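Local coordinates for hypothetical conserved protein TTC0263 (Thermus thermophilus, PDB 2PL2) that is of unknown function but belongs to the tetratricopeptide repeat family, all-helical proteins whose stacked helix pairs commonly serve as scaffolds for protein-protein interactions, at residues A85-A90 against Y128-E133; S105-A110 against H121-L126; T48-G53 against L79-V84. All coordinates share one frame; numbering follows the deposited sequence.

Contact 1 (A85-A90 against Y128-E133); sequences ALYRQA and YALLGE
The phenol oxygen of Tyr87 reaches to 3.4 Å from the backbone O of Leu130, the closest polar approach between segments 85-90 and 128-133. Both residues sit in the final turns of their helices, 73-88 and 118-130, so this is a meeting of two C-terminal ends. Around that oxygen the contact is carried by carbon. Tyr87 CE2 lies 3.8 Å from Leu130 CB, and the ring is tilted against the leucine, presenting neither a clean face nor a clean edge. Farther back along the same side of the ring, CD2 meets the methyl CD1 of Leu130 at 4.1 Å. Swinging CG anti to the backbone N (chi1 157°) sends the tyrosine ring across the gap and brings its hydroxyl to the end of the neighbouring helix.

Leu130 is shared by two partners. Its CD2 touches Tyr87 CE2 at 3.9 Å and Arg88 NH1 also at 3.9 Å, while its CD1 lies over one face of the guanidinium. Arg88 runs extended from CG to NE, its side chain crossing that of the leucine at about a right angle. The same arginine packs on Leu52 of the second subunit, so this corner of the contact borders the dimer interface. Within the chain, Leu100 of helix 93-113 is touched by both Tyr87 and Leu130.

Just beyond Leu130 helix 118-130 stops: Gly132 takes positive phi, and the amide of Glu133 bonds back to Tyr128 O, as Gly132 N does to Ala129 O. Glu133 then becomes the N-cap of helix 134-147. This Schellman turn keeps the link short, and the contact joins two helix ends that both pack on helix 93-113, within the array of helix pairs and short turns that makes up a tetratricopeptide repeat fold.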
# COMPACT_ATOMS: atom_id res chain seq x y z
N ALA A 85 -10.21 1.54 5.14
CA ALA A 85 -8.93 1.00 5.57
C ALA A 85 -9.15 0.29 6.89
O ALA A 85 -8.70 -0.83 7.09
CB ALA A 85 -7.92 2.14 5.73
N LEU A 86 -9.87 0.96 7.79
CA LEU A 86 -10.19 0.42 9.11
C LEU A 86 -11.02 -0.86 8.99
O LEU A 86 -10.99 -1.71 9.88
CB LEU A 86 -10.98 1.45 9.92
CG LEU A 86 -10.26 2.71 10.40
CD1 LEU A 86 -11.29 3.76 10.83
CD2 LEU A 86 -9.34 2.35 11.55
N TYR A 87 -11.77 -0.99 7.90
CA TYR A 87 -12.59 -2.17 7.65
C TYR A 87 -11.76 -3.38 7.27
O TYR A 87 -12.06 -4.50 7.67
CB TYR A 87 -13.60 -1.92 6.53
CG TYR A 87 -14.06 -3.21 5.88
CD1 TYR A 87 -14.90 -4.09 6.56
CD2 TYR A 87 -13.59 -3.59 4.62
CE1 TYR A 87 -15.27 -5.31 5.99
CE2 TYR A 87 -13.94 -4.81 4.05
CZ TYR A 87 -14.78 -5.67 4.74
OH TYR A 87 -15.14 -6.88 4.20
N ARG A 88 -10.73 -3.16 6.45
CA ARG A 88 -9.87 -4.25 6.03
C ARG A 88 -9.11 -4.72 7.26
O ARG A 88 -8.93 -5.92 7.48
CB ARG A 88 -8.88 -3.76 4.96
CG ARG A 88 -9.55 -3.26 3.68
CD ARG A 88 -8.52 -2.82 2.64
NE ARG A 88 -9.15 -2.36 1.40
CZ ARG A 88 -9.90 -3.12 0.60
NH1 ARG A 88 -10.12 -4.39 0.91
NH2 ARG A 88 -10.43 -2.61 -0.50
N GLN A 89 -8.69 -3.74 8.06
CA GLN A 89 -7.95 -3.98 9.30
C GLN A 89 -8.90 -4.43 10.41
O GLN A 89 -8.50 -4.63 11.55
CB GLN A 89 -7.21 -2.70 9.69
CG GLN A 89 -6.61 -2.66 11.07
CD GLN A 89 -7.11 -1.47 11.88
OE1 GLN A 89 -8.29 -1.41 12.24
NE2 GLN A 89 -6.23 -0.51 12.14
N ALA A 90 -10.17 -4.60 10.05
CA ALA A 90 -11.19 -5.01 11.01
C ALA A 90 -10.82 -6.27 11.78
O ALA A 90 -10.82 -7.37 11.23
CB ALA A 90 -12.52 -5.22 10.30
N TYR A 128 -20.11 -0.70 -1.32
CA TYR A 128 -21.18 -1.69 -1.39
C TYR A 128 -20.61 -3.08 -1.65
O TYR A 128 -21.13 -4.08 -1.15
CB TYR A 128 -22.16 -1.34 -2.51
CG TYR A 128 -23.18 -0.30 -2.13
CD1 TYR A 128 -23.97 -0.44 -0.99
CD2 TYR A 128 -23.36 0.82 -2.93
CE1 TYR A 128 -24.93 0.51 -0.66
CE2 TYR A 128 -24.32 1.77 -2.61
CZ TYR A 128 -25.10 1.61 -1.47
OH TYR A 128 -26.03 2.56 -1.17
N ALA A 129 -19.54 -3.14 -2.45
CA ALA A 129 -18.91 -4.42 -2.75
C ALA A 129 -18.32 -5.04 -1.48
O ALA A 129 -18.56 -6.20 -1.17
CB ALA A 129 -17.81 -4.23 -3.80
N LEU A 130 -17.56 -4.25 -0.73
CA LEU A 130 -16.97 -4.73 0.52
C LEU A 130 -18.08 -5.21 1.44
O LEU A 130 -17.85 -6.07 2.29
CB LEU A 130 -16.17 -3.61 1.19
CG LEU A 130 -14.98 -3.12 0.36
CD1 LEU A 130 -14.35 -1.90 0.99
CD2 LEU A 130 -13.96 -4.25 0.24
N LEU A 131 -19.27 -4.65 1.26
CA LEU A 131 -20.43 -5.04 2.06
C LEU A 131 -21.09 -6.26 1.43
O LEU A 131 -22.13 -6.72 1.89
CB LEU A 131 -21.45 -3.89 2.11
CG LEU A 131 -21.23 -2.71 3.05
CD1 LEU A 131 -22.17 -1.57 2.67
CD2 LEU A 131 -21.45 -3.12 4.49
N GLY A 132 -20.48 -6.79 0.38
CA GLY A 132 -21.05 -7.95 -0.27
C GLY A 132 -22.37 -7.58 -0.92
O GLY A 132 -23.25 -8.43 -1.09
N GLU A 133 -22.52 -6.31 -1.28
CA GLU A 133 -23.74 -5.86 -1.94
C GLU A 133 -23.46 -5.63 -3.42
O GLU A 133 -23.53 -4.50 -3.92
CB GLU A 133 -24.26 -4.58 -1.29
CG GLU A 133 -24.92 -4.80 0.06
CD GLU A 133 -25.49 -3.52 0.63
OE1 GLU A 133 -24.71 -2.59 0.92
OE2 GLU A 133 -26.73 -3.45 0.77

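Contact 2 (S105-A110 against H121-L126); sequences SVLKDA and HLQRGL
Arg124, whose backbone meets Leu107 across the contact, carries a guanidinium with the His121 ring standing one turn back along helix 118-130. His121 ND1 lies 3.1 Å above one face of the guanidinium, displaced toward its rim; seen from the histidine, Arg124 NH2 is at the ring edge and in its plane. The angle is too poor for a hydrogen bond, and His121 instead uses NE2 to bond Pro115 O.

The bridge to helix 93-113 is a single leucine. Leu107 divides its two methyls: CD1 rests on the backbone of Arg124, 3.6 Å from its CA, and CD2 meets the side chain of Gln123, 3.8 Å from CB. The leucine CG stands anti to the carbonyl carbon (chi1 -75°), which turns the branch toward helix 118-130. The Gln123 chain crosses it at about a right angle and bends at chi2.

Lys108 NZ comes within 4.5 Å of Arg124 NH1, yet both charges converge on one carboxylate, Glu111, which forms a salt bridge to each through a different oxygen. The chemistry is therefore layered: apolar leucine between the helices and, beside it, two cations held together by a shared anion, which probably offsets the cost of their proximity.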
# COMPACT_ATOMS: atom_id res chain seq x y z
N SER A 105 -22.48 6.15 4.94
CA SER A 105 -23.18 7.30 5.48
C SER A 105 -22.51 8.60 5.07
O SER A 105 -23.18 9.53 4.62
CB SER A 105 -23.23 7.19 7.01
OG SER A 105 -24.04 8.22 7.56
N VAL A 106 -21.20 8.66 5.23
CA VAL A 106 -20.46 9.87 4.89
C VAL A 106 -20.49 10.15 3.39
O VAL A 106 -20.55 11.30 2.95
CB VAL A 106 -19.00 9.75 5.39
CG1 VAL A 106 -18.22 10.98 5.00
CG2 VAL A 106 -18.97 9.58 6.91
N LEU A 107 -20.45 9.09 2.59
CA LEU A 107 -20.49 9.23 1.15
C LEU A 107 -21.86 9.78 0.78
O LEU A 107 -21.97 10.66 -0.06
CB LEU A 107 -20.26 7.87 0.47
CG LEU A 107 -18.81 7.38 0.48
CD1 LEU A 107 -18.75 5.94 -0.02
CD2 LEU A 107 -17.97 8.27 -0.41
N LYS A 108 -22.89 9.28 1.45
CA LYS A 108 -24.25 9.75 1.21
C LYS A 108 -24.36 11.25 1.51
O LYS A 108 -24.93 12.00 0.71
CB LYS A 108 -25.23 8.98 2.09
CG LYS A 108 -26.68 9.20 1.72
CD LYS A 108 -26.96 8.71 0.30
CE LYS A 108 -28.40 9.01 -0.10
NZ LYS A 108 -28.68 8.52 -1.49
N ASP A 109 -23.81 11.70 2.64
CA ASP A 109 -23.84 13.12 3.00
C ASP A 109 -23.12 13.92 1.94
O ASP A 109 -23.54 15.02 1.58
CB ASP A 109 -23.15 13.41 4.35
CG ASP A 109 -23.72 12.63 5.51
OD1 ASP A 109 -24.93 12.28 5.48
OD2 ASP A 109 -22.95 12.38 6.47
N ALA A 110 -22.01 13.39 1.44
CA ALA A 110 -21.26 14.09 0.41
C ALA A 110 -22.12 14.22 -0.85
O ALA A 110 -22.06 15.22 -1.57
CB ALA A 110 -19.98 13.33 0.09
N HIS A 121 -19.48 8.23 -6.36
CA HIS A 121 -20.18 7.04 -6.85
C HIS A 121 -19.21 5.87 -6.99
O HIS A 121 -19.59 4.71 -6.80
CB HIS A 121 -20.86 7.37 -8.17
CG HIS A 121 -21.98 8.36 -8.04
ND1 HIS A 121 -23.19 8.04 -7.45
CD2 HIS A 121 -22.06 9.67 -8.35
CE1 HIS A 121 -23.96 9.10 -7.41
NE2 HIS A 121 -23.30 10.12 -7.95
N LEU A 122 -17.96 6.17 -7.29
CA LEU A 122 -16.94 5.14 -7.41
C LEU A 122 -16.71 4.54 -6.03
O LEU A 122 -16.75 3.32 -5.86
CB LEU A 122 -15.63 5.74 -7.95
CG LEU A 122 -14.44 4.76 -7.88
CD1 LEU A 122 -14.82 3.45 -8.58
CD2 LEU A 122 -13.19 5.39 -8.49
N GLN A 123 -16.48 5.42 -5.06
CA GLN A 123 -16.26 5.00 -3.68
C GLN A 123 -17.48 4.28 -3.14
O GLN A 123 -17.37 3.27 -2.45
CB GLN A 123 -15.94 6.20 -2.79
CG GLN A 123 -14.47 6.35 -2.44
CD GLN A 123 -13.89 5.11 -1.77
OE1 GLN A 123 -14.46 4.59 -0.82
NE2 GLN A 123 -12.76 4.63 -2.28
N ARG A 124 -18.66 4.81 -3.44
CA ARG A 124 -19.88 4.20 -2.95
C ARG A 124 -19.97 2.77 -3.46
O ARG A 124 -20.36 1.87 -2.72
CB ARG A 124 -21.10 5.01 -3.38
CG ARG A 124 -22.38 4.66 -2.62
CD ARG A 124 -23.54 5.57 -3.01
NE ARG A 124 -23.94 5.41 -4.41
CZ ARG A 124 -24.85 6.17 -5.01
NH1 ARG A 124 -25.44 7.14 -4.34
NH2 ARG A 124 -25.16 5.96 -6.29
N GLY A 125 -19.60 2.56 -4.73
CA GLY A 125 -19.66 1.22 -5.30
C GLY A 125 -18.65 0.29 -4.65
O GLY A 125 -18.94 -0.87 -4.36
N LEU A 126 -17.45 0.81 -4.42
CA LEU A 126 -16.38 0.03 -3.79
C LEU A 126 -16.80 -0.35 -2.37
O LEU A 126 -16.41 -1.40 -1.86
CB LEU A 126 -15.10 0.85 -3.75
CG LEU A 126 -13.79 0.14 -3.39
CD1 LEU A 126 -12.62 1.12 -3.55
CD2 LEU A 126 -13.85 -0.40 -1.97

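Contact 3 (T48-G53 against L79-V84); sequences TQLKLG and LSEAYV
A leucine methyl lying against a carboxylate oxygen is the odd feature here: Leu50 CD1 sits 3.5 Å from Glu81 OE1, although no polar bond joins segments 48-53 and 79-84. The setting is a tetratricopeptide repeat superhelix, with Leu50 on helix 39-51 and Glu81 on helix 73-88; helix 55-68 comes between these two in the chain and packs against both.

Leu50 supplies the whole of one side of the contact. With CG anti to the carbonyl carbon (chi1 -74°), its branch points across the gap and divides between two neighbouring residues. CD1 takes the glutamate, touching Glu81 CB at 3.8 Å as well as the oxygen, while the other methyl settles on Ala82. The glutamate chain, bent at chi2 (140°), crosses the leucine at roughly a right angle and leaves OE1 against CD1. Glu81 also packs on Gln123 of helix 118-130, so this residue lies between the helices on its two flanks. Lys51 NZ, 6.8 Å from Glu81 OE1, is too distant for a salt bridge and instead hydrogen-bonds Tyr16 OH.

One residue beyond Leu50, helix 39-51 ends in a Schellman motif with Gly53 as its positive-phi residue, Gly53 N bonding back to Leu50 O. The leucine thus serves both the helix end and the helix-helix contact. The small Ala82 is consistent with the close approach of the backbones, the CA atoms of Leu50 and Ala82 being 6.9 Å apart, and Leu50 CD2 rests 3.6 Å from Ala82 CA.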
# COMPACT_ATOMS: atom_id res chain seq x y z
N THR A 48 -2.37 11.47 1.41
CA THR A 48 -1.03 10.92 1.45
C THR A 48 -0.83 10.00 2.67
O THR A 48 -0.12 9.00 2.59
CB THR A 48 0.00 12.04 1.49
OG1 THR A 48 -0.31 12.99 0.45
CG2 THR A 48 1.40 11.48 1.26
N GLN A 49 -1.48 10.33 3.79
CA GLN A 49 -1.38 9.53 5.00
C GLN A 49 -2.03 8.16 4.80
O GLN A 49 -1.53 7.15 5.31
CB GLN A 49 -2.05 10.25 6.17
CG GLN A 49 -1.36 11.57 6.55
CD GLN A 49 -2.03 12.28 7.71
OE1 GLN A 49 -3.25 12.48 7.70
NE2 GLN A 49 -1.25 12.67 8.71
N LEU A 50 -3.14 8.12 4.08
CA LEU A 50 -3.83 6.85 3.83
C LEU A 50 -2.88 5.95 3.02
O LEU A 50 -2.75 4.77 3.31
CB LEU A 50 -5.12 7.09 3.04
CG LEU A 50 -6.34 7.70 3.75
CD1 LEU A 50 -7.30 8.29 2.73
CD2 LEU A 50 -7.04 6.64 4.60
N LYS A 51 -2.22 6.54 2.02
CA LYS A 51 -1.28 5.81 1.18
C LYS A 51 -0.11 5.30 2.00
O LYS A 51 0.36 4.19 1.79
CB LYS A 51 -0.76 6.72 0.05
CG LYS A 51 -1.77 7.00 -1.04
CD LYS A 51 -2.12 5.71 -1.81
CE LYS A 51 -3.43 5.83 -2.59
NZ LYS A 51 -3.45 6.97 -3.56
N LEU A 52 0.35 6.10 2.96
CA LEU A 52 1.47 5.70 3.81
C LEU A 52 1.00 4.87 5.01
O LEU A 52 1.70 4.75 6.01
CB LEU A 52 2.24 6.93 4.29
CG LEU A 52 2.87 7.81 3.20
CD1 LEU A 52 3.66 8.96 3.83
CD2 LEU A 52 3.78 6.94 2.33
N GLY A 53 -0.20 4.30 4.91
CA GLY A 53 -0.72 3.48 6.00
C GLY A 53 -0.99 4.19 7.32
O GLY A 53 -1.22 3.52 8.34
N LEU A 79 -12.32 10.97 4.73
CA LEU A 79 -13.01 10.27 5.81
C LEU A 79 -13.57 8.93 5.33
O LEU A 79 -13.51 7.93 6.03
CB LEU A 79 -14.13 11.18 6.33
CG LEU A 79 -14.93 10.85 7.59
CD1 LEU A 79 -13.99 10.63 8.77
CD2 LEU A 79 -15.86 12.02 7.88
N SER A 80 -14.12 8.93 4.13
CA SER A 80 -14.70 7.74 3.53
C SER A 80 -13.69 6.61 3.32
O SER A 80 -13.96 5.45 3.66
CB SER A 80 -15.33 8.10 2.18
OG SER A 80 -15.67 6.94 1.47
N GLU A 81 -12.54 6.94 2.75
CA GLU A 81 -11.50 5.95 2.50
C GLU A 81 -10.88 5.47 3.81
O GLU A 81 -10.48 4.31 3.94
CB GLU A 81 -10.42 6.54 1.60
CG GLU A 81 -10.82 6.61 0.14
CD GLU A 81 -10.37 7.89 -0.53
OE1 GLU A 81 -9.21 8.30 -0.26
OE2 GLU A 81 -11.15 8.47 -1.32
N ALA A 82 -10.81 6.37 4.79
CA ALA A 82 -10.25 6.04 6.09
C ALA A 82 -11.06 4.93 6.76
O ALA A 82 -10.48 4.03 7.37
CB ALA A 82 -10.22 7.28 6.96
N TYR A 83 -12.38 4.98 6.64
CA TYR A 83 -13.22 3.95 7.25
C TYR A 83 -13.03 2.59 6.57
O TYR A 83 -13.11 1.54 7.22
CB TYR A 83 -14.70 4.33 7.21
CG TYR A 83 -15.08 5.36 8.24
CD1 TYR A 83 -14.86 5.13 9.60
CD2 TYR A 83 -15.61 6.59 7.86
CE1 TYR A 83 -15.14 6.10 10.55
CE2 TYR A 83 -15.89 7.57 8.80
CZ TYR A 83 -15.66 7.32 10.14
OH TYR A 83 -15.93 8.30 11.07
N VAL A 84 -12.79 2.62 5.26
CA VAL A 84 -12.56 1.38 4.51
C VAL A 84 -11.25 0.73 4.95
O VAL A 84 -11.18 -0.48 5.13
CB VAL A 84 -12.51 1.65 2.98
CG1 VAL A 84 -12.06 0.39 2.25
CG2 VAL A 84 -13.88 2.09 2.47

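How the contacts relate
Helix 73-88 carries one segment of contact 3 and one of contact 1, while helix 118-130 carries one of contact 1 and one of contact 2. Along the chain contact 3 closes first; contact 1 then opens, and contact 2 is nested within the loop it closes. Their centres are about 13 to 14 Å apart, yet contact 3 touches both others: Val84 CG1 meets Leu130 CD1 of contact 1 at 3.5 Å, while Ser80 packs on Leu107 and Gln123 of contact 2, and Glu81 on Gln123. The three contacts thus tie four helices, 39-51, 73-88, 93-113 and 118-130, together within the tetratricopeptide repeat stack.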